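Local coordinates for 2-dehydropantoate 2-reductase (Bacillus subtilis, PDB 3EGO), which probably catalyses the NADPH-dependent reduction of ketopantoate to pantoate in the biosynthesis of pantothenate, at residues P190-L194 / L285-I289; F211-V215 / H281-L285; A219-L223 / G266-K270. One frame throughout, in Å; residues are numbered along the deposited sequence.

Contact 1. Residues P190-L194 / L285-I289; sequences PLTAL and LYGSI
Leu285 packs its side chain against Pro190, Leu191 and Leu194, joining helix 280-291 to helix 174-195 in the all-helical C-terminal domain of the ketopantoate reductase family. The axes of the two segments come within 10.2 Å and run at 45° to one another. Traced outward, the Leu285 side chain starts with CB, which lies 4.2 Å from Pro190 CB. Its CG is anti to the carbonyl carbon (chi1 -69°), and from there the two methyls divide between neighbouring residues. CD1 takes the Pro190-Leu191 side, 3.6 Å from Leu191 CD1 and 4.0 Å from Pro190 CB, while CD2 turns to Leu194 CD1 at 3.5 Å. Pro190 follows Asn189, assigned by similarity to substrate binding, so this packing begins one residue beyond that site.

Leu194 packs on Leu285, Ser288 and Ile289; its CD2 lies 3.6 Å from Ser288 CB. Ser288 OG is hydrogen-bonded to Phe284 O, so its polar end is satisfied within its own helix while CB, and OG more loosely, border Leu194 CD2. Leu194, Leu285 and Ser288 also pack on the second subunit, so the same layer borders the dimer interface. Leu194 has chi2 at 110°, away from a staggered value, and the crowding is plain at its other methyl: CD1 stands only 3.3 Å from Ile289 CD1, which also touches Ala193 CB at 3.8 Å.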
loop_
_atom_site.group_PDB
_atom_site.type_symbol
_atom_site.label_atom_id
_atom_site.label_comp_id
_atom_site.label_asym_id
_atom_site.label_seq_id
_atom_site.Cartn_x
_atom_site.Cartn_y
_atom_site.Cartn_z
ATOM N N PRO A 190 4.422 0.661 9.536
ATOM C CA PRO A 190 4.027 0.050 8.281
ATOM C C PRO A 190 2.585 0.354 7.946
ATOM O O PRO A 190 2.286 0.608 6.782
ATOM C CB PRO A 190 4.181 -1.465 8.559
ATOM C CG PRO A 190 5.133 -1.576 9.730
ATOM C CD PRO A 190 4.961 -0.308 10.520
ATOM N N LEU A 191 1.689 0.333 8.947
ATOM C CA LEU A 191 0.276 0.545 8.681
ATOM C C LEU A 191 -0.028 1.936 8.209
ATOM O O LEU A 191 -0.818 2.115 7.275
ATOM C CB LEU A 191 -0.600 0.269 9.911
ATOM C CG LEU A 191 -1.217 -1.114 10.024
ATOM C CD1 LEU A 191 -0.145 -2.143 10.264
ATOM C CD2 LEU A 191 -2.223 -1.147 11.167
ATOM N N THR A 192 0.560 2.931 8.877
ATOM C CA THR A 192 0.386 4.322 8.477
ATOM C C THR A 192 0.989 4.606 7.103
ATOM O O THR A 192 0.449 5.392 6.319
ATOM C CB THR A 192 0.964 5.332 9.505
ATOM O OG1 THR A 192 2.334 5.064 9.730
ATOM C CG2 THR A 192 0.209 5.280 10.829
ATOM N N ALA A 193 2.107 3.963 6.814
ATOM C CA ALA A 193 2.750 4.123 5.539
ATOM C C ALA A 193 1.834 3.627 4.441
ATOM O O ALA A 193 1.778 4.231 3.388
ATOM C CB ALA A 193 4.039 3.374 5.488
ATOM N N LEU A 194 1.122 2.524 4.657
ATOM C CA LEU A 194 0.258 2.051 3.558
ATOM C C LEU A 194 -1.044 2.859 3.411
ATOM O O LEU A 194 -1.497 3.161 2.279
ATOM C CB LEU A 194 -0.015 0.540 3.682
ATOM C CG LEU A 194 1.009 -0.366 2.999
ATOM C CD1 LEU A 194 1.873 -1.128 3.961
ATOM C CD2 LEU A 194 0.264 -1.365 2.110
ATOM N N LEU A 285 2.759 -6.460 4.572
ATOM C CA LEU A 285 3.202 -5.094 4.805
ATOM C C LEU A 285 4.613 -4.861 4.283
ATOM O O LEU A 285 4.876 -3.870 3.616
ATOM C CB LEU A 285 3.133 -4.809 6.308
ATOM C CG LEU A 285 1.726 -4.735 6.906
ATOM C CD1 LEU A 285 1.757 -4.661 8.477
ATOM C CD2 LEU A 285 0.987 -3.526 6.357
ATOM N N TYR A 286 5.519 -5.772 4.623
ATOM C CA TYR A 286 6.895 -5.735 4.176
ATOM C C TYR A 286 6.953 -5.750 2.653
ATOM O O TYR A 286 7.612 -4.912 2.046
ATOM C CB TYR A 286 7.666 -6.927 4.763
ATOM C CG TYR A 286 9.144 -6.949 4.424
ATOM C CD1 TYR A 286 10.035 -6.072 5.029
ATOM C CD2 TYR A 286 9.643 -7.831 3.477
ATOM C CE1 TYR A 286 11.401 -6.084 4.697
ATOM C CE2 TYR A 286 10.991 -7.851 3.134
ATOM C CZ TYR A 286 11.864 -6.972 3.754
ATOM O OH TYR A 286 13.205 -6.993 3.422
ATOM N N GLY A 287 6.281 -6.706 2.025
ATOM C CA GLY A 287 6.322 -6.766 0.559
ATOM C C GLY A 287 5.804 -5.466 -0.070
ATOM O O GLY A 287 6.366 -4.978 -1.028
ATOM N N SER A 288 4.748 -4.885 0.489
ATOM C CA SER A 288 4.145 -3.683 -0.089
ATOM C C SER A 288 5.009 -2.459 0.106
ATOM O O SER A 288 5.069 -1.594 -0.755
ATOM C CB SER A 288 2.781 -3.374 0.544
ATOM O OG SER A 288 1.885 -4.457 0.408
ATOM N N ILE A 289 5.616 -2.332 1.277
ATOM C CA ILE A 289 6.535 -1.190 1.488
ATOM C C ILE A 289 7.793 -1.339 0.622
ATOM O O ILE A 289 8.269 -0.375 -0.010
ATOM C CB ILE A 289 6.983 -1.064 2.966
ATOM C CG1 ILE A 289 5.800 -0.909 3.909
ATOM C CG2 ILE A 289 7.973 0.089 3.092
ATOM C CD1 ILE A 289 4.900 0.196 3.550
#

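Contact 2. Residues F211-V215 / H281-L285; sequences FMKLV and HLEFL
ND1 of His281, the imidazole that packs on Phe211 and Leu214, is hydrogen-bonded to Glu218 OE2, one turn beyond the 211-215 segment. The other carboxylate oxygen of Glu218, OE1, takes the backbone N of Leu282, so one acidic group holds both the ring and the start of its helix. At the far end of the imidazole, NE2 is hydrogen-bonded to NE2 of His281 of the second subunit. With both nitrogens engaged, the ring's rotation is fixed, and carbon surfaces fill in around it.

Against Phe211 the pair is T-shaped: the His281 edge is directed toward the Phe211 face, with planes at 85° and centroids 5.5 Å apart. The approach runs through CD2 of His281, 3.9 Å from Phe211 CZ. A CH-pi contact covers one imidazole face, where Leu214 CB sits over the ring centre, 4.1 Å from the centroid; Leu214 CD1 extends the cover to NE2 at 3.6 Å. An alanine in place of His281 removes the ring from both subunits and would probably leave Glu218 OE2 without its mate, abolish the NE2-to-NE2 link across the interface and open a gap beside Leu214 and Phe211.

Val215 splits its branches between two leucines. CG1, anti to the backbone N (chi1 173°), touches Leu282 CD2 at 4.0 Å, whereas CG2 meets Leu285 CD1 tip to tip at 3.7 Å. Phe211 also stacks with Phe284 of the second subunit, and Phe284 with that subunit's Phe211. With N-to-C directions 108° apart and axes 10.6 Å from each other at closest approach, the two segments thus form part of a helix-to-helix dimer interface in which the His281 pair and the Phe211-Phe284 stacks both take part.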
loop_
_atom_site.group_PDB
_atom_site.type_symbol
_atom_site.label_atom_id
_atom_site.label_comp_id
_atom_site.label_asym_id
_atom_site.label_seq_id
_atom_site.Cartn_x
_atom_site.Cartn_y
_atom_site.Cartn_z
ATOM N N PHE A 211 -7.058 -4.318 12.273
ATOM C CA PHE A 211 -5.884 -4.751 11.518
ATOM C C PHE A 211 -4.585 -4.566 12.312
ATOM O O PHE A 211 -3.744 -5.461 12.360
ATOM C CB PHE A 211 -5.825 -4.010 10.176
ATOM C CG PHE A 211 -4.892 -4.634 9.182
ATOM C CD1 PHE A 211 -5.390 -5.426 8.137
ATOM C CD2 PHE A 211 -3.530 -4.423 9.274
ATOM C CE1 PHE A 211 -4.510 -6.015 7.213
ATOM C CE2 PHE A 211 -2.634 -4.983 8.333
ATOM C CZ PHE A 211 -3.130 -5.796 7.304
ATOM N N MET A 212 -4.418 -3.409 12.959
ATOM C CA MET A 212 -3.274 -3.242 13.886
ATOM C C MET A 212 -3.167 -4.364 14.934
ATOM O O MET A 212 -2.082 -4.866 15.213
ATOM C CB MET A 212 -3.309 -1.864 14.591
ATOM C CG MET A 212 -1.900 -1.406 15.086
ATOM S SD MET A 212 -1.741 0.291 15.735
ATOM C CE MET A 212 -3.072 0.348 16.902
ATOM N N LYS A 213 -4.298 -4.744 15.520
ATOM C CA LYS A 213 -4.301 -5.810 16.538
ATOM C C LYS A 213 -3.775 -7.115 15.969
ATOM O O LYS A 213 -3.005 -7.838 16.622
ATOM C CB LYS A 213 -5.702 -6.003 17.092
ATOM C CG LYS A 213 -5.734 -6.555 18.514
ATOM C CD LYS A 213 -7.151 -6.872 18.916
ATOM C CE LYS A 213 -7.175 -7.594 20.260
ATOM N NZ LYS A 213 -8.550 -7.484 20.847
ATOM N N LEU A 214 -4.187 -7.425 14.733
ATOM C CA LEU A 214 -3.707 -8.623 14.046
ATOM C C LEU A 214 -2.202 -8.576 13.840
ATOM O O LEU A 214 -1.500 -9.584 13.981
ATOM C CB LEU A 214 -4.425 -8.787 12.691
ATOM C CG LEU A 214 -5.899 -9.198 12.707
ATOM C CD1 LEU A 214 -6.442 -9.234 11.288
ATOM C CD2 LEU A 214 -6.040 -10.558 13.405
ATOM N N VAL A 215 -1.699 -7.397 13.462
ATOM C CA VAL A 215 -0.255 -7.213 13.367
ATOM C C VAL A 215 0.386 -7.353 14.769
ATOM O O VAL A 215 1.379 -8.040 14.941
ATOM C CB VAL A 215 0.099 -5.839 12.752
ATOM C CG1 VAL A 215 1.587 -5.589 12.808
ATOM C CG2 VAL A 215 -0.372 -5.809 11.270
ATOM N N HIS A 281 0.514 -11.099 7.998
ATOM C CA HIS A 281 0.248 -9.664 7.896
ATOM C C HIS A 281 1.545 -8.892 7.811
ATOM O O HIS A 281 1.693 -8.022 6.963
ATOM C CB HIS A 281 -0.582 -9.185 9.066
ATOM C CG HIS A 281 -1.913 -9.850 9.147
ATOM N ND1 HIS A 281 -2.100 -11.067 9.761
ATOM C CD2 HIS A 281 -3.113 -9.487 8.643
ATOM C CE1 HIS A 281 -3.375 -11.411 9.660
ATOM N NE2 HIS A 281 -4.007 -10.475 8.975
ATOM N N LEU A 282 2.487 -9.188 8.698
ATOM C CA LEU A 282 3.823 -8.595 8.570
ATOM C C LEU A 282 4.454 -8.823 7.189
ATOM O O LEU A 282 5.151 -7.965 6.653
ATOM C CB LEU A 282 4.744 -9.140 9.682
ATOM C CG LEU A 282 4.439 -8.627 11.095
ATOM C CD1 LEU A 282 5.111 -9.535 12.110
ATOM C CD2 LEU A 282 4.952 -7.215 11.261
ATOM N N GLU A 283 4.246 -9.998 6.603
ATOM C CA GLU A 283 4.891 -10.278 5.334
ATOM C C GLU A 283 4.249 -9.412 4.239
ATOM O O GLU A 283 4.924 -8.924 3.318
ATOM C CB GLU A 283 4.669 -11.748 4.988
ATOM C CG GLU A 283 5.571 -12.268 3.938
ATOM C CD GLU A 283 6.754 -12.937 4.558
ATOM O OE1 GLU A 283 7.820 -12.306 4.559
ATOM O OE2 GLU A 283 6.608 -14.080 5.057
ATOM N N PHE A 284 2.944 -9.237 4.306
ATOM C CA PHE A 284 2.250 -8.458 3.268
ATOM C C PHE A 284 2.676 -6.960 3.348
ATOM O O PHE A 284 2.899 -6.276 2.339
ATOM C CB PHE A 284 0.722 -8.556 3.429
ATOM C CG PHE A 284 -0.029 -7.836 2.315
ATOM C CD1 PHE A 284 -0.240 -8.475 1.096
ATOM C CD2 PHE A 284 -0.414 -6.514 2.456
ATOM C CE1 PHE A 284 -0.891 -7.812 0.048
ATOM C CE2 PHE A 284 -1.049 -5.834 1.428
ATOM C CZ PHE A 284 -1.263 -6.467 0.213
ATOM N N LEU A 285 2.759 -6.460 4.572
ATOM C CA LEU A 285 3.202 -5.094 4.805
ATOM C C LEU A 285 4.613 -4.861 4.283
ATOM O O LEU A 285 4.876 -3.870 3.616
ATOM C CB LEU A 285 3.133 -4.809 6.308
ATOM C CG LEU A 285 1.726 -4.735 6.906
ATOM C CD1 LEU A 285 1.757 -4.661 8.477
ATOM C CD2 LEU A 285 0.987 -3.526 6.357
#

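Contact 3. Residues A219-L223 / G266-K270; sequences ACRIL and GYLLK
The Tyr267 ring meets Leu223 at its edge: methyl CD2 of Leu223 lies near the ring plane, 3.9 Å from Tyr267 CE2. The same ring stacks with His106 and touches Met102, both in the stretch of chain belonging to the NADP-binding Rossmann family region. Tyr267 thus touches both the helical domain and the region that probably binds NADP.

Leu268 carries most of the remaining contact. Its CG is anti to the carbonyl carbon (chi1 -72°), which sends the two methyls into the facing helix. CD2 rests against Leu223, 3.7 Å from CG, with the two side chains crossing at about a right angle. CD1 instead reaches Ala219 CB, a lighter touch at 4.2 Å. Ile222 meets Leu268 from another side, its CG2 lying 3.9 Å from Leu268 CD2 and 3.7 Å from the backbone O of Leu268, so this branch packs on main chain as well as side chain.

Leu223 O is hydrogen-bonded to Tyr175 OH and Ile222 O to Gln275 NE2, while Leu223 and Leu268 both pack on Leu182 of helix 174-195, next to Lys181, the probable proton donor, whose side chain is about 9 Å from that of Leu223. The axes of the two segments, 10.0 Å apart at closest approach and with 60° between their directions, describe an apolar helix crossing in the C-terminal helical domain of ketopantoate reductases, reaching at Tyr267 to the boundary with the Rossmann domain.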
loop_
_atom_site.group_PDB
_atom_site.type_symbol
_atom_site.label_atom_id
_atom_site.label_comp_id
_atom_site.label_asym_id
_atom_site.label_seq_id
_atom_site.Cartn_x
_atom_site.Cartn_y
_atom_site.Cartn_z
ATOM N N ALA A 219 3.503 -9.998 15.924
ATOM C CA ALA A 219 4.772 -9.456 16.397
ATOM C C ALA A 219 4.997 -9.851 17.835
ATOM O O ALA A 219 6.089 -10.265 18.204
ATOM C CB ALA A 219 4.767 -7.918 16.281
ATOM N N CYS A 220 3.943 -9.714 18.633
ATOM C CA CYS A 220 3.998 -10.054 20.058
ATOM C C CYS A 220 4.479 -11.493 20.282
ATOM O O CYS A 220 5.401 -11.731 21.066
ATOM C CB CYS A 220 2.643 -9.770 20.706
ATOM S SG CYS A 220 2.519 -10.119 22.502
ATOM N N ARG A 221 3.891 -12.451 19.561
ATOM C CA ARG A 221 4.353 -13.840 19.633
ATOM C C ARG A 221 5.785 -14.068 19.146
ATOM O O ARG A 221 6.553 -14.809 19.784
ATOM C CB ARG A 221 3.396 -14.786 18.909
ATOM C CG ARG A 221 3.842 -16.248 18.928
ATOM C CD ARG A 221 4.056 -16.788 20.385
ATOM N NE ARG A 221 4.625 -18.141 20.371
ATOM C CZ ARG A 221 5.924 -18.399 20.259
ATOM N NH1 ARG A 221 6.802 -17.397 20.190
ATOM N NH2 ARG A 221 6.358 -19.655 20.223
ATOM N N ILE A 222 6.166 -13.457 18.023
ATOM C CA ILE A 222 7.510 -13.629 17.484
ATOM C C ILE A 222 8.560 -13.146 18.504
ATOM O O ILE A 222 9.623 -13.770 18.689
ATOM C CB ILE A 222 7.686 -12.809 16.153
ATOM C CG1 ILE A 222 6.879 -13.443 15.005
ATOM C CG2 ILE A 222 9.122 -12.709 15.759
ATOM C CD1 ILE A 222 6.491 -12.423 13.881
ATOM N N LEU A 223 8.253 -12.038 19.171
ATOM C CA LEU A 223 9.194 -11.449 20.142
ATOM C C LEU A 223 9.116 -12.111 21.523
ATOM O O LEU A 223 9.989 -11.855 22.396
ATOM C CB LEU A 223 8.921 -9.946 20.306
ATOM C CG LEU A 223 9.150 -9.100 19.058
ATOM C CD1 LEU A 223 8.505 -7.734 19.239
ATOM C CD2 LEU A 223 10.642 -8.982 18.661
ATOM N N GLY A 266 11.694 -6.596 8.736
ATOM C CA GLY A 266 12.559 -7.659 8.215
ATOM C C GLY A 266 13.162 -8.486 9.339
ATOM O O GLY A 266 13.444 -9.699 9.194
ATOM N N TYR A 267 13.356 -7.839 10.476
ATOM C CA TYR A 267 13.850 -8.576 11.649
ATOM C C TYR A 267 12.803 -9.534 12.249
ATOM O O TYR A 267 13.117 -10.684 12.601
ATOM C CB TYR A 267 14.375 -7.597 12.695
ATOM C CG TYR A 267 14.518 -8.204 14.057
ATOM C CD1 TYR A 267 15.711 -8.780 14.456
ATOM C CD2 TYR A 267 13.477 -8.164 14.951
ATOM C CE1 TYR A 267 15.857 -9.332 15.719
ATOM C CE2 TYR A 267 13.607 -8.706 16.219
ATOM C CZ TYR A 267 14.798 -9.300 16.587
ATOM O OH TYR A 267 14.951 -9.860 17.850
ATOM N N LEU A 268 11.569 -9.054 12.397
ATOM C CA LEU A 268 10.456 -9.882 12.800
ATOM C C LEU A 268 10.273 -11.060 11.818
ATOM O O LEU A 268 10.027 -12.196 12.239
ATOM C CB LEU A 268 9.184 -9.052 12.872
ATOM C CG LEU A 268 9.161 -8.089 14.074
ATOM C CD1 LEU A 268 8.081 -7.050 13.933
ATOM C CD2 LEU A 268 8.937 -8.854 15.382
ATOM N N LEU A 269 10.418 -10.795 10.524
ATOM C CA LEU A 269 10.238 -11.877 9.532
ATOM C C LEU A 269 11.288 -12.974 9.725
ATOM O O LEU A 269 10.945 -14.157 9.721
ATOM C CB LEU A 269 10.249 -11.340 8.107
ATOM C CG LEU A 269 9.087 -10.349 7.829
ATOM C CD1 LEU A 269 9.141 -9.889 6.373
ATOM C CD2 LEU A 269 7.724 -10.931 8.134
ATOM N N LYS A 270 12.544 -12.577 9.907
ATOM C CA LYS A 270 13.632 -13.530 10.135
ATOM C C LYS A 270 13.381 -14.329 11.384
ATOM O O LYS A 270 13.609 -15.538 11.415
ATOM C CB LYS A 270 14.975 -12.820 10.227
ATOM C CG LYS A 270 15.456 -12.339 8.869
ATOM C CD LYS A 270 16.533 -11.295 8.995
ATOM C CE LYS A 270 17.366 -11.269 7.732
ATOM N NZ LYS A 270 18.609 -10.473 7.933
#

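In the fold
All three contacts belong to the helical C-terminal domain. Along the chain the segments are nested: 190-194, 211-215 and 219-223 come first, then 266-270, 281-285 and 285-289, so contact 3 lies inside the loops closed by contacts 1 and 2. Contacts 1 and 2 share Leu285 on helix 280-291, with centres about 9 Å apart, and both border the second subunit. Contact 2 shares helix 206-223 with contact 3, about 11 Å away, and Leu282 bridges them by packing on Ile222, Leu268 and Leu269. Contacts 1 and 3, about 15 Å apart, meet through Tyr286 and Leu269. Together they form a chain of packed side chains from the dimer interface toward helix 174-195, which carries probable substrate-binding residues.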